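Local coordinates for protein 4-hydroxyphenylpyruvate dioxygenase (Pseudomonas putida, PDB 5HMQ) that catalyses the metal-dependent dehydration of 3-dehydroshikimate to protocatechuate in quinate and shikimate breakdown, through a TIM-barrel domain fused to a hydroxyphenylpyruvate dioxygenase-like domain, at residues D111-L114 / L115-D118; Q149-N152 / L153-Q156; L80-A83 / E84-F87. All coordinates share one frame; numbering follows the deposited sequence.

Contact 1 (D111-L114 / L115-D118)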
loop_
_atom_site.group_PDB
_atom_site.type_symbol
_atom_site.label_atom_id
_atom_site.label_comp_id
_atom_site.label_asym_id
_atom_site.label_seq_id
_atom_site.Cartn_x
_atom_site.Cartn_y
_atom_site.Cartn_z
ATOM N N ASP C 111 42.518 5.513 14.403
ATOM C CA ASP C 111 43.340 5.242 15.580
ATOM C C ASP C 111 42.467 5.123 16.822
ATOM O O ASP C 111 41.668 6.015 17.121
ATOM C CB ASP C 111 44.390 6.335 15.783
ATOM C CG ASP C 111 45.317 6.040 16.948
ATOM O OD1 ASP C 111 45.861 4.915 17.002
ATOM O OD2 ASP C 111 45.496 6.925 17.809
ATOM N N GLU C 112 42.617 4.007 17.541
ATOM C CA GLU C 112 41.731 3.714 18.663
ATOM C C GLU C 112 41.760 4.833 19.699
ATOM O O GLU C 112 40.710 5.325 20.128
ATOM C CB GLU C 112 42.118 2.383 19.305
ATOM C CG GLU C 112 41.255 2.010 20.496
ATOM C CD GLU C 112 41.463 0.576 20.940
ATOM O OE1 GLU C 112 42.108 -0.191 20.195
ATOM O OE2 GLU C 112 40.973 0.213 22.030
ATOM N N GLN C 113 42.960 5.247 20.115
ATOM C CA GLN C 113 43.068 6.274 21.146
ATOM C C GLN C 113 42.509 7.612 20.676
ATOM O O GLN C 113 41.958 8.371 21.483
ATOM C CB GLN C 113 44.526 6.433 21.577
ATOM C CG GLN C 113 44.721 7.356 22.771
ATOM C CD GLN C 113 43.982 6.875 24.004
ATOM O OE1 GLN C 113 43.964 5.681 24.303
ATOM N NE2 GLN C 113 43.351 7.802 24.715
ATOM N N LEU C 114 42.622 7.915 19.378
ATOM C CA LEU C 114 42.055 9.159 18.867
ATOM C C LEU C 114 40.532 9.128 18.908
ATOM O O LEU C 114 39.893 10.138 19.227
ATOM C CB LEU C 114 42.552 9.427 17.448
ATOM C CG LEU C 114 41.892 10.615 16.744
ATOM C CD1 LEU C 114 42.932 11.566 16.181
ATOM C CD2 LEU C 114 40.969 10.127 15.643
ATOM N N LEU C 115 39.934 7.976 18.594
ATOM C CA LEU C 115 38.486 7.842 18.712
ATOM C C LEU C 115 38.045 7.992 20.161
ATOM O O LEU C 115 37.014 8.614 20.442
ATOM C CB LEU C 115 38.033 6.496 18.146
ATOM C CG LEU C 115 38.398 6.194 16.692
ATOM C CD1 LEU C 115 37.701 4.925 16.222
ATOM C CD2 LEU C 115 38.052 7.368 15.785
ATOM N N VAL C 116 38.810 7.419 21.093
ATOM C CA VAL C 116 38.518 7.591 22.514
ATOM C C VAL C 116 38.536 9.069 22.880
ATOM O O VAL C 116 37.631 9.573 23.557
ATOM C CB VAL C 116 39.515 6.786 23.367
ATOM C CG1 VAL C 116 39.340 7.113 24.841
ATOM C CG2 VAL C 116 39.334 5.298 23.125
ATOM N N ASP C 117 39.562 9.792 22.424
ATOM C CA ASP C 117 39.663 11.214 22.737
ATOM C C ASP C 117 38.499 11.996 22.139
ATOM O O ASP C 117 37.913 12.857 22.805
ATOM C CB ASP C 117 40.998 11.770 22.235
ATOM C CG ASP C 117 42.194 11.134 22.924
ATOM O OD1 ASP C 117 42.019 10.565 24.022
ATOM O OD2 ASP C 117 43.311 11.200 22.367
ATOM N N ASP C 118 38.150 11.706 20.882
ATOM C CA ASP C 118 37.048 12.411 20.230
ATOM C C ASP C 118 35.725 12.152 20.944
ATOM O O ASP C 118 34.946 13.080 21.193
ATOM C CB ASP C 118 36.958 11.995 18.761
ATOM C CG ASP C 118 38.004 12.675 17.891
ATOM O OD1 ASP C 118 38.749 13.537 18.401
ATOM O OD2 ASP C 118 38.076 12.348 16.689
#

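Contact 2 (Q149-N152 / L153-Q156)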
loop_
_atom_site.group_PDB
_atom_site.type_symbol
_atom_site.label_atom_id
_atom_site.label_comp_id
_atom_site.label_asym_id
_atom_site.label_seq_id
_atom_site.Cartn_x
_atom_site.Cartn_y
_atom_site.Cartn_z
ATOM N N GLN C 149 32.950 -3.006 19.649
ATOM C CA GLN C 149 33.851 -1.873 19.457
ATOM C C GLN C 149 33.297 -0.611 20.105
ATOM O O GLN C 149 34.056 0.197 20.652
ATOM C CB GLN C 149 34.103 -1.640 17.968
ATOM C CG GLN C 149 34.858 -2.760 17.279
ATOM C CD GLN C 149 34.788 -2.655 15.767
ATOM O OE1 GLN C 149 33.731 -2.851 15.169
ATOM N NE2 GLN C 149 35.919 -2.346 15.143
ATOM N N VAL C 150 31.978 -0.418 20.038
ATOM C CA VAL C 150 31.359 0.742 20.676
ATOM C C VAL C 150 31.630 0.727 22.173
ATOM O O VAL C 150 32.078 1.723 22.751
ATOM C CB VAL C 150 29.849 0.777 20.378
ATOM C CG1 VAL C 150 29.135 1.702 21.357
ATOM C CG2 VAL C 150 29.610 1.229 18.958
ATOM N N TRP C 151 31.363 -0.408 22.823
ATOM C CA TRP C 151 31.588 -0.501 24.260
ATOM C C TRP C 151 33.067 -0.350 24.598
ATOM O O TRP C 151 33.416 0.248 25.621
ATOM C CB TRP C 151 31.044 -1.825 24.798
ATOM C CG TRP C 151 31.456 -2.104 26.214
ATOM C CD1 TRP C 151 32.085 -3.222 26.679
ATOM C CD2 TRP C 151 31.271 -1.245 27.349
ATOM N NE1 TRP C 151 32.303 -3.114 28.032
ATOM C CE2 TRP C 151 31.813 -1.910 28.467
ATOM C CE3 TRP C 151 30.701 0.021 27.528
ATOM C CZ2 TRP C 151 31.804 -1.353 29.744
ATOM C CZ3 TRP C 151 30.691 0.572 28.797
ATOM C CH2 TRP C 151 31.238 -0.115 29.889
ATOM N N ASN C 152 33.949 -0.876 23.745
ATOM C CA ASN C 152 35.383 -0.704 23.960
ATOM C C ASN C 152 35.747 0.773 24.039
ATOM O O ASN C 152 36.476 1.199 24.941
ATOM C CB ASN C 152 36.170 -1.382 22.837
ATOM C CG ASN C 152 37.673 -1.347 23.069
ATOM O OD1 ASN C 152 38.141 -0.929 24.129
ATOM N ND2 ASN C 152 38.436 -1.744 22.060
ATOM N N LEU C 153 35.241 1.574 23.097
ATOM C CA LEU C 153 35.569 2.996 23.083
ATOM C C LEU C 153 34.843 3.744 24.195
ATOM O O LEU C 153 35.425 4.623 24.839
ATOM C CB LEU C 153 35.232 3.597 21.719
ATOM C CG LEU C 153 35.976 3.000 20.521
ATOM C CD1 LEU C 153 35.474 3.595 19.213
ATOM C CD2 LEU C 153 37.475 3.203 20.667
ATOM N N VAL C 154 33.571 3.414 24.430
ATOM C CA VAL C 154 32.807 4.094 25.473
ATOM C C VAL C 154 33.405 3.807 26.844
ATOM O O VAL C 154 33.496 4.697 27.699
ATOM C CB VAL C 154 31.323 3.687 25.398
ATOM C CG1 VAL C 154 30.563 4.184 26.619
ATOM C CG2 VAL C 154 30.691 4.235 24.127
ATOM N N ARG C 155 33.823 2.561 27.076
ATOM C CA ARG C 155 34.428 2.203 28.355
ATOM C C ARG C 155 35.720 2.977 28.585
ATOM O O ARG C 155 35.948 3.519 29.673
ATOM C CB ARG C 155 34.677 0.696 28.407
ATOM C CG ARG C 155 35.255 0.195 29.712
ATOM C CD ARG C 155 35.555 -1.294 29.632
ATOM N NE ARG C 155 36.346 -1.625 28.451
ATOM C CZ ARG C 155 37.653 -1.412 28.341
ATOM N NH1 ARG C 155 38.324 -0.866 29.348
ATOM N NH2 ARG C 155 38.293 -1.745 27.226
ATOM N N GLN C 156 36.585 3.037 27.569
ATOM C CA GLN C 156 37.851 3.748 27.716
ATOM C C GLN C 156 37.636 5.248 27.892
ATOM O O GLN C 156 38.374 5.899 28.641
ATOM C CB GLN C 156 38.752 3.478 26.512
ATOM C CG GLN C 156 39.191 2.033 26.367
ATOM C CD GLN C 156 40.188 1.847 25.242
ATOM O OE1 GLN C 156 41.220 2.519 25.197
ATOM N NE2 GLN C 156 39.885 0.940 24.321
#

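Contact 3 (L80-A83 / E84-F87)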
loop_
_atom_site.group_PDB
_atom_site.type_symbol
_atom_site.label_atom_id
_atom_site.label_comp_id
_atom_site.label_asym_id
_atom_site.label_seq_id
_atom_site.Cartn_x
_atom_site.Cartn_y
_atom_site.Cartn_z
ATOM N N LEU C 80 32.364 20.264 16.302
ATOM C CA LEU C 80 31.879 20.641 17.627
ATOM C C LEU C 80 30.833 21.748 17.540
ATOM O O LEU C 80 29.844 21.736 18.282
ATOM C CB LEU C 80 33.053 21.073 18.504
ATOM C CG LEU C 80 34.063 19.976 18.845
ATOM C CD1 LEU C 80 35.299 20.560 19.495
ATOM C CD2 LEU C 80 33.417 18.956 19.765
ATOM N N ASP C 81 31.031 22.704 16.626
ATOM C CA ASP C 81 30.021 23.729 16.381
ATOM C C ASP C 81 28.703 23.111 15.937
ATOM O O ASP C 81 27.625 23.557 16.350
ATOM C CB ASP C 81 30.532 24.710 15.327
ATOM C CG ASP C 81 31.699 25.544 15.819
ATOM O OD1 ASP C 81 32.386 25.117 16.768
ATOM O OD2 ASP C 81 31.967 26.599 15.206
ATOM N N ARG C 82 28.772 22.078 15.097
ATOM C CA ARG C 82 27.568 21.359 14.699
ATOM C C ARG C 82 26.934 20.651 15.890
ATOM O O ARG C 82 25.706 20.650 16.039
ATOM C CB ARG C 82 27.905 20.381 13.571
ATOM C CG ARG C 82 26.761 19.491 13.115
ATOM C CD ARG C 82 27.095 18.818 11.787
ATOM N NE ARG C 82 28.296 17.987 11.856
ATOM C CZ ARG C 82 28.289 16.665 11.977
ATOM N NH1 ARG C 82 27.141 16.006 12.051
ATOM N NH2 ARG C 82 29.436 15.999 12.026
ATOM N N ALA C 83 27.755 20.051 16.757
ATOM C CA ALA C 83 27.225 19.414 17.959
ATOM C C ALA C 83 26.523 20.422 18.861
ATOM O O ALA C 83 25.450 20.135 19.406
ATOM C CB ALA C 83 28.347 18.707 18.717
ATOM N N GLU C 84 27.106 21.613 19.022
ATOM C CA GLU C 84 26.492 22.622 19.883
ATOM C C GLU C 84 25.151 23.086 19.326
ATOM O O GLU C 84 24.217 23.359 20.090
ATOM C CB GLU C 84 27.436 23.809 20.068
ATOM C CG GLU C 84 28.694 23.497 20.871
ATOM C CD GLU C 84 28.403 23.240 22.341
ATOM O OE1 GLU C 84 27.450 23.847 22.873
ATOM O OE2 GLU C 84 29.134 22.442 22.967
ATOM N N ARG C 85 25.039 23.194 17.998
ATOM C CA ARG C 85 23.755 23.540 17.394
ATOM C C ARG C 85 22.711 22.464 17.661
ATOM O O ARG C 85 21.538 22.772 17.900
ATOM C CB ARG C 85 23.917 23.776 15.892
ATOM C CG ARG C 85 24.728 25.019 15.548
ATOM C CD ARG C 85 24.565 25.414 14.084
ATOM N NE ARG C 85 24.939 24.337 13.172
ATOM C CZ ARG C 85 26.172 24.131 12.720
ATOM N NH1 ARG C 85 27.161 24.931 13.096
ATOM N NH2 ARG C 85 26.414 23.122 11.892
ATOM N N LYS C 86 23.113 21.192 17.616
ATOM C CA LYS C 86 22.174 20.126 17.949
ATOM C C LYS C 86 21.793 20.177 19.424
ATOM O O LYS C 86 20.628 19.956 19.776
ATOM C CB LYS C 86 22.766 18.766 17.582
ATOM C CG LYS C 86 23.159 18.639 16.115
ATOM C CD LYS C 86 22.083 19.202 15.191
ATOM C CE LYS C 86 22.622 19.408 13.782
ATOM N NZ LYS C 86 21.648 20.112 12.897
ATOM N N PHE C 87 22.760 20.468 20.299
ATOM C CA PHE C 87 22.456 20.677 21.712
ATOM C C PHE C 87 21.418 21.778 21.894
ATOM O O PHE C 87 20.455 21.617 22.655
ATOM C CB PHE C 87 23.734 21.010 22.485
ATOM C CG PHE C 87 24.731 19.886 22.530
ATOM C CD1 PHE C 87 24.330 18.572 22.356
ATOM C CD2 PHE C 87 26.073 20.148 22.747
ATOM C CE1 PHE C 87 25.250 17.539 22.400
ATOM C CE2 PHE C 87 26.998 19.122 22.791
ATOM C CZ PHE C 87 26.585 17.816 22.618
#

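Contact 1 (D111-L114 / L115-D118)
Leu115 N donates to Asp111 O over 3.0 Å and so closes the first turn of helix 112-128. Asp111 sits at the N-cap: its OD2 takes a weak bond from Leu114 N at 3.4 Å, the job for which a short acidic side chain suits this position. The Leu115 side chain is buried; its CD2 meets Leu114 CD2 at 4.0 Å, and the side chain also packs on Leu153. Val116 repeats the backbone bond, its N reaching Glu112 O, and its compact branched side chain faces Leu153 and Gln156. One step on, Asp117 N bonds to Gln113 O, and here the side chains join as well. Gln113 NE2 gives a hydrogen bond to Asp117 OD1 at 3.1 Å, bent to 141° at the hydrogen. The amide comes to the syn side of that oxygen but from 35° out of the carboxylate plane, the two flat groups being turned 58° apart. Gln113 gets there because its chain folds at chi2, carrying NE2 forward one turn. Arg120 pairs with the same OD1 in a salt bridge. Asp118 ends the segment with its N on Leu114 O, while its OD2 passes Leu114 CD2 at 3.8 Å on the way to its partners, Arg73 and Gly70 N. Glu112 OE2 is held by Gln156 NE2 of the next helix. The positive end of the helix dipole would probably stabilise mainly Asp111 and Glu112, and Asp117 and Asp118 less; Arg120 would further offset the charge of Asp117, and Arg73 that of Asp118.

Contact 2 (Q149-N152 / L153-Q156)
Gln149 O to Leu153 N, Val150 O to Val154 N, Trp151 O to Arg155 N and Asn152 O to Gln156 N are four successive i to i+4 bonds of a regular alpha-helix. The Asn152 O to Gln156 N bond, at 3.2 Å, is the longest of the four. On one flank Arg155 lies across the indole of Trp151. Its CB stands 3.7 Å from the centroid of the six-membered ring and 8° off the ring normal, a CH-pi contact over the face, and CD continues across to Trp151 CZ2 at 3.8 Å. With CG anti to the backbone N, the aliphatic chain of Arg155 runs over the ring before bending at chi3, which leaves the guanidinium plane 73° from that of the indole. A long arginine suits this exposed flank, since its methylenes cover an aromatic face while its charged end stays at the surface. Helix 147-157 is the crossover of a beta-alpha-beta unit in the TIM barrel, between strands 132-136 and 162-167. Its inward side is apolar: Val150 CG1 and Val154 CG2 lie side by side at 4.1 Å, both packing on Val164, and Val150 is about 6 Å, side chain to side chain, from the metal ligand Glu136. On another flank Gln156 NE2 donates to Asn152 OD1 at 2.6 Å. The donor stands 42° above the carbonyl plane of Asn152, whereas OD1 lies close to the amide plane of Gln156. Glu112 OE2, which Gln156 also serves, takes a weak hydrogen bond from Asn152 ND2.

Contact 3 (L80-A83 / E84-F87)
Glu84 N bonds to Leu80 O at 2.8 Å and Phe87 N to Ala83 O at 2.9 Å; between them Arg85 N and Lys86 N reach Asp81 O and Arg82 O at 3.1 Å, so four alpha-helical bonds tie the segments together. The charged ends of Glu84, Lys86 and Arg82 find their partners outside the segments. Glu84 holds Arg129 and His125, Lys86 NZ forms a salt bridge with Glu35, and Arg82 NH2 bonds to Asn79 OD1 and Arg66 O. What Arg82 and Lys86 share is their aliphatic part, Arg82 CG approaching Lys86 CE at 4.2 Å. Arg85 folds back along the helix instead. A bend at chi3 (-57°) lays its guanidinium over the backbone of the preceding turn, with Arg82 CA 3.5 Å above its plane and Asp81 O over the same group. Arg85 NH2 also touches Arg82 CB at 3.5 Å. Arg85 NH2 and Arg82 NE stay out of contact, and the partners that hold Arg82 probably ease the remaining repulsion. Phe87, with CG beside its backbone N, leans its ring back on the previous turn: Ala83 O lies 3.2 Å above one face, offset toward the rim, and Ala83 CB meets Phe87 CE2 at 4.3 Å. The small alanine suits a buried place between helix 112-128, where it touches Leu122, and strand 58-66, where it touches Phe65. Phe87 and Leu80 extend that apolar side onto helix 112-128, at Ala126 and at Leu121. Arg82 reaches further, making cation-pi contacts with Phe65 and with Tyr350 of the second subunit. A helix that turns Leu80, Ala83 and Phe87 to its neighbours, with charged residues bordering that apolar strip, is in keeping with the outer helical layer of a TIM barrel, here joining strands 58-66 and 97-101.

In the fold
Contact 3 comes first along the chain, then contact 1, then contact 2, on helices 76-93, 112-128 and 147-157. These are the helices of three successive beta-alpha-beta units, linking strands 58-66, 97-101, 132-136 and 162-167 of the eight-stranded parallel sheet of the TIM-barrel domain. The centres of contacts 1 and 2 lie 10 Å apart, and the two touch through polar and apolar side chains of the adjacent helices 112-128 and 147-157. Contact 3 is about 20 Å from contact 1 and 22 Å from contact 2, between centres, and touches neither. Together they trace an arc of the barrel's outer wall; the strands flanking contact 2's helix end in the catalytic metal ligands Glu136 and Asp167.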